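Local coordinates for putative uncharacterized protein (PDB 3R4V), which is a tubulin-like protein of a Pseudomonas phage, with guanosine-5'-diphosphate bound in a pocket formed by the N-terminal part of its chain, at residues 28-34 with 45-50; 67-71 with 97-101. Numbering follows the deposited sequence.

Contact 1: residues 28-34 with 45-50; sequences VHCFDTC and VNVTLT
Strands 28-32 and 46-49 run parallel, their axes 4.6 Å apart at an angle of 19°, with H29, C30, F31 and D32 level with N46, V47, T48 and L49. Backbone hydrogen bonds zigzag across: N46 N–V28 O (3.1 Å), C30 N–N46 O (2.8 Å), T48 N–C30 O (2.9 Å), D32 N–T48 O (3.3 Å) and T50 N–D32 O (3.0 Å). N46, rotamer m, folds back so that ND2 also donates to V28 O (3.1 Å) and lies over one face of the H29 ring. Farther along, the F31 ring leans against T48 (CD2 to CB 3.7 Å), while a water links C30 O (3.0 Å) and T48 OG1 (2.8 Å). On the reverse, V45 CG1 nestles against V28 CB (3.6 Å), V47 CG2 reaches C30 CB (4.2 Å), and L49 (m, t) bends CD2 into the hollow between D32 CB (3.9 Å) and C34 O (3.1 Å). The pair forms the edge of the parallel 3-2-1-4-5-6 sheet of a Rossmann-like, tubulin-type nucleotide-binding domain, with the D32 side chain about 4 Å from GDP and magnesium. Strand 6-10 flanks 28-32, helix 11-18 packs on C30 and D32, and helix 71-76 on F31 and T48.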
loop_
_atom_site.group_PDB
_atom_site.type_symbol
_atom_site.label_atom_id
_atom_site.label_comp_id
_atom_site.label_asym_id
_atom_site.label_seq_id
_atom_site.Cartn_x
_atom_site.Cartn_y
_atom_site.Cartn_z
ATOM N N VAL A 28 5.736 -8.942 12.093
ATOM C CA VAL A 28 4.499 -8.271 11.697
ATOM C C VAL A 28 4.011 -7.269 12.761
ATOM O O VAL A 28 3.896 -7.596 13.948
ATOM C CB VAL A 28 3.398 -9.315 11.388
ATOM C CG1 VAL A 28 2.098 -8.643 11.065
ATOM C CG2 VAL A 28 3.836 -10.230 10.235
ATOM N N HIS A 29 3.739 -6.043 12.327
ATOM C CA HIS A 29 3.276 -4.979 13.212
ATOM C C HIS A 29 2.003 -4.365 12.658
ATOM O O HIS A 29 2.002 -3.830 11.541
ATOM C CB HIS A 29 4.350 -3.898 13.335
ATOM C CG HIS A 29 5.634 -4.395 13.920
ATOM N ND1 HIS A 29 6.024 -4.103 15.208
ATOM C CD2 HIS A 29 6.608 -5.178 13.397
ATOM C CE1 HIS A 29 7.186 -4.686 15.457
ATOM N NE2 HIS A 29 7.563 -5.344 14.374
ATOM N N CYS A 30 0.922 -4.433 13.434
ATOM C CA CYS A 30 -0.378 -3.931 12.986
ATOM C C CYS A 30 -0.808 -2.708 13.777
ATOM O O CYS A 30 -0.584 -2.638 14.976
ATOM C CB CYS A 30 -1.449 -5.010 13.140
ATOM S SG CYS A 30 -1.124 -6.503 12.202
ATOM N N PHE A 31 -1.448 -1.765 13.095
ATOM C CA PHE A 31 -1.939 -0.545 13.729
ATOM C C PHE A 31 -3.356 -0.220 13.263
ATOM O O PHE A 31 -3.685 -0.377 12.087
ATOM C CB PHE A 31 -1.006 0.629 13.398
ATOM C CG PHE A 31 0.417 0.387 13.790
ATOM C CD1 PHE A 31 1.309 -0.180 12.896
ATOM C CD2 PHE A 31 0.854 0.680 15.072
ATOM C CE1 PHE A 31 2.621 -0.432 13.263
ATOM C CE2 PHE A 31 2.161 0.429 15.450
ATOM C CZ PHE A 31 3.049 -0.130 14.541
ATOM N N ASP A 32 -4.188 0.237 14.192
ATOM C CA ASP A 32 -5.538 0.679 13.869
ATOM C C ASP A 32 -6.016 1.641 14.945
ATOM O O ASP A 32 -5.335 1.857 15.952
ATOM C CB ASP A 32 -6.503 -0.513 13.758
ATOM C CG ASP A 32 -7.625 -0.279 12.744
ATOM O OD1 ASP A 32 -8.295 -1.263 12.364
ATOM O OD2 ASP A 32 -7.838 0.878 12.313
ATOM N N THR A 33 -7.193 2.212 14.723
ATOM C CA THR A 33 -7.759 3.214 15.617
ATOM C C THR A 33 -8.799 2.611 16.553
ATOM O O THR A 33 -9.238 3.252 17.514
ATOM C CB THR A 33 -8.390 4.345 14.807
ATOM O OG1 THR A 33 -9.275 3.785 13.830
ATOM C CG2 THR A 33 -7.302 5.148 14.094
ATOM N N CYS A 34 -9.202 1.380 16.253
ATOM C CA CYS A 34 -10.076 0.628 17.153
ATOM C C CYS A 34 -9.825 -0.857 16.943
ATOM O O CYS A 34 -8.834 -1.231 16.324
ATOM C CB CYS A 34 -11.552 0.976 16.937
ATOM S SG CYS A 34 -12.638 0.515 18.318
ATOM N N VAL A 45 0.970 -11.847 16.402
ATOM C CA VAL A 45 1.739 -10.719 15.884
ATOM C C VAL A 45 1.571 -9.488 16.779
ATOM O O VAL A 45 0.852 -9.527 17.780
ATOM C CB VAL A 45 1.339 -10.373 14.435
ATOM C CG1 VAL A 45 1.526 -11.589 13.518
ATOM C CG2 VAL A 45 -0.090 -9.865 14.375
ATOM N N ASN A 46 2.244 -8.401 16.422
ATOM C CA ASN A 46 2.107 -7.159 17.168
ATOM C C ASN A 46 0.860 -6.396 16.746
ATOM O O ASN A 46 0.586 -6.244 15.558
ATOM C CB ASN A 46 3.356 -6.292 17.003
ATOM C CG ASN A 46 4.614 -6.981 17.507
ATOM O OD1 ASN A 46 4.837 -7.076 18.711
ATOM N ND2 ASN A 46 5.439 -7.465 16.584
ATOM N N VAL A 47 0.092 -5.934 17.730
ATOM C CA VAL A 47 -1.068 -5.098 17.447
ATOM C C VAL A 47 -1.079 -3.897 18.376
ATOM O O VAL A 47 -1.025 -4.048 19.597
ATOM C CB VAL A 47 -2.385 -5.876 17.612
ATOM C CG1 VAL A 47 -3.567 -4.961 17.361
ATOM C CG2 VAL A 47 -2.418 -7.066 16.666
ATOM N N THR A 48 -1.144 -2.704 17.791
ATOM C CA THR A 48 -1.191 -1.482 18.579
ATOM C C THR A 48 -2.352 -0.612 18.114
ATOM O O THR A 48 -2.458 -0.288 16.935
ATOM C CB THR A 48 0.123 -0.694 18.466
ATOM O OG1 THR A 48 1.227 -1.550 18.795
ATOM C CG2 THR A 48 0.109 0.510 19.400
ATOM N N LEU A 49 -3.231 -0.260 19.050
ATOM C CA LEU A 49 -4.382 0.591 18.751
ATOM C C LEU A 49 -4.176 1.983 19.340
ATOM O O LEU A 49 -3.802 2.112 20.509
ATOM C CB LEU A 49 -5.669 -0.018 19.319
ATOM C CG LEU A 49 -5.940 -1.478 18.944
ATOM C CD1 LEU A 49 -7.216 -1.965 19.615
ATOM C CD2 LEU A 49 -6.017 -1.656 17.435
ATOM N N THR A 50 -4.406 3.013 18.523
ATOM C CA THR A 50 -4.261 4.393 18.970
ATOM C C THR A 50 -5.284 4.733 20.048
ATOM O O THR A 50 -6.348 4.114 20.137
ATOM C CB THR A 50 -4.398 5.407 17.805
ATOM O OG1 THR A 50 -5.628 5.176 17.107
ATOM C CG2 THR A 50 -3.244 5.262 16.825
HETATM O O HOH W 1 1.912 -3.162 16.638
#

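Contact 2: residues 67-71 with 97-101; sequences VRPQI and VLGPL
This is an apolar contact, held together by side-chain packing alone, between the turn that joins helices 60-67 and 71-76 and the first turns of helix 95-108; 258 Å² is buried. From V67 the chain makes a short 3-10 segment, residues 68-70, with Q70 N bonded to V67 O (2.9 Å) and I71 N to R68 O (3.2 Å). This brings V67 and I71 to bear on the helix, their CA atoms 7.5 Å from that of L98 and 7.3 Å from that of L101, respectively. V67 (m) pushes CG2 between two residues one helical turn apart, 3.6 Å from V97 CG1 and 4.0 Å from L101 CD1. The glycine-rich signature of the tubulin family, here GGGSGS, runs into the start of this helix, and the L98 side chain lies about 7 Å from the bound GDP. P100 kinks it, its nitrogen being unable to bond to the preceding turn; L101 N resumes the pattern, 3.1 Å from V97 O. L101 (m, t) is the chief projection, fitting among V67, R68 and I71: I71 CD1 (m, m) comes within 3.7 Å of L101 CB, and the aliphatic part of R68 borders it, CD to L101 CD2 4.0 Å. L98 (m, t) swings CD2 to 4.0 Å from V67 CB and 4.3 Å from I71 CD1. P100 packs on helix 124-144, while V97 and L101 also touch L64 of helix 60-67.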
loop_
_atom_site.group_PDB
_atom_site.type_symbol
_atom_site.label_atom_id
_atom_site.label_comp_id
_atom_site.label_asym_id
_atom_site.label_seq_id
_atom_site.Cartn_x
_atom_site.Cartn_y
_atom_site.Cartn_z
ATOM N N VAL A 67 -4.502 11.220 15.548
ATOM C CA VAL A 67 -3.446 10.208 15.517
ATOM C C VAL A 67 -2.047 10.789 15.344
ATOM O O VAL A 67 -1.072 10.194 15.786
ATOM C CB VAL A 67 -3.715 9.120 14.455
ATOM C CG1 VAL A 67 -5.086 8.506 14.682
ATOM C CG2 VAL A 67 -3.599 9.689 13.042
ATOM N N ARG A 68 -1.951 11.953 14.711
ATOM C CA ARG A 68 -0.649 12.553 14.433
ATOM C C ARG A 68 0.266 12.636 15.662
ATOM O O ARG A 68 1.424 12.245 15.591
ATOM C CB ARG A 68 -0.804 13.924 13.757
ATOM C CG ARG A 68 0.513 14.645 13.502
ATOM C CD ARG A 68 1.456 13.742 12.718
ATOM N NE ARG A 68 2.735 14.380 12.414
ATOM C CZ ARG A 68 3.864 14.159 13.080
ATOM N NH1 ARG A 68 3.887 13.310 14.103
ATOM N NH2 ARG A 68 4.976 14.788 12.723
ATOM N N PRO A 69 -0.242 13.138 16.807
ATOM C CA PRO A 69 0.687 13.272 17.932
ATOM C C PRO A 69 1.141 11.929 18.506
ATOM O O PRO A 69 2.085 11.894 19.296
ATOM C CB PRO A 69 -0.137 14.050 18.982
ATOM C CG PRO A 69 -1.311 14.627 18.215
ATOM C CD PRO A 69 -1.588 13.631 17.142
ATOM N N GLN A 70 0.481 10.844 18.110
ATOM C CA GLN A 70 0.789 9.508 18.621
ATOM C C GLN A 70 1.796 8.752 17.769
ATOM O O GLN A 70 2.310 7.717 18.177
ATOM C CB GLN A 70 -0.491 8.674 18.760
ATOM C CG GLN A 70 -1.530 9.295 19.710
ATOM C CD GLN A 70 -2.820 8.494 19.775
ATOM O OE1 GLN A 70 -2.820 7.314 20.131
ATOM N NE2 GLN A 70 -3.926 9.130 19.417
ATOM N N ILE A 71 2.081 9.272 16.586
ATOM C CA ILE A 71 2.986 8.593 15.665
ATOM C C ILE A 71 4.357 8.279 16.281
ATOM O O ILE A 71 4.852 7.162 16.145
ATOM C CB ILE A 71 3.161 9.398 14.382
ATOM C CG1 ILE A 71 1.853 9.398 13.577
ATOM C CG2 ILE A 71 4.326 8.850 13.561
ATOM C CD1 ILE A 71 1.355 8.014 13.183
ATOM N N VAL A 97 -4.401 7.008 6.738
ATOM C CA VAL A 97 -3.766 8.062 7.535
ATOM C C VAL A 97 -2.573 7.505 8.303
ATOM O O VAL A 97 -1.459 8.018 8.182
ATOM C CB VAL A 97 -4.768 8.745 8.484
ATOM C CG1 VAL A 97 -4.037 9.628 9.486
ATOM C CG2 VAL A 97 -5.756 9.569 7.667
ATOM N N LEU A 98 -2.787 6.434 9.070
ATOM C CA LEU A 98 -1.682 5.779 9.749
ATOM C C LEU A 98 -0.593 5.305 8.774
ATOM O O LEU A 98 0.605 5.484 9.034
ATOM C CB LEU A 98 -2.176 4.585 10.568
ATOM C CG LEU A 98 -3.053 4.962 11.761
ATOM C CD1 LEU A 98 -3.660 3.718 12.391
ATOM C CD2 LEU A 98 -2.247 5.773 12.764
ATOM N N GLY A 99 -1.013 4.681 7.675
ATOM C CA GLY A 99 -0.083 4.116 6.696
ATOM C C GLY A 99 0.891 5.172 6.182
ATOM O O GLY A 99 2.109 5.033 6.319
ATOM N N PRO A 100 0.362 6.250 5.595
ATOM C CA PRO A 100 1.270 7.297 5.106
ATOM C C PRO A 100 2.066 8.041 6.193
ATOM O O PRO A 100 3.201 8.445 5.926
ATOM C CB PRO A 100 0.337 8.240 4.345
ATOM C CG PRO A 100 -0.789 7.320 3.870
ATOM C CD PRO A 100 -1.002 6.403 5.056
ATOM N N LEU A 101 1.504 8.247 7.380
ATOM C CA LEU A 101 2.298 8.866 8.444
ATOM C C LEU A 101 3.501 7.993 8.789
ATOM O O LEU A 101 4.621 8.486 8.909
ATOM C CB LEU A 101 1.461 9.142 9.695
ATOM C CG LEU A 101 0.458 10.286 9.515
ATOM C CD1 LEU A 101 -0.448 10.338 10.730
ATOM C CD2 LEU A 101 1.171 11.631 9.305
#

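How the contacts relate
The two contacts follow one another in series. Contact 1 closes first, around a ten-residue connection without helix or strand that returns the chain beside strand 28-32. Beyond strand 46-49 come helix 60-67 and the turn that opens contact 2; its larger loop takes in helix 71-76 and strand 84-89 before closing on helix 95-108. Neither nests within the other, yet they meet in space with centres 12 Å apart: L98 CD1 packs 3.9 Å from D32 CA, V67 CG1 lies 4.1 Å from T33 CG2, and Q70 OE1 is 3.4 Å from T50 CB. Together they join one margin of the sheet to the helices packed against it, close to the nucleotide.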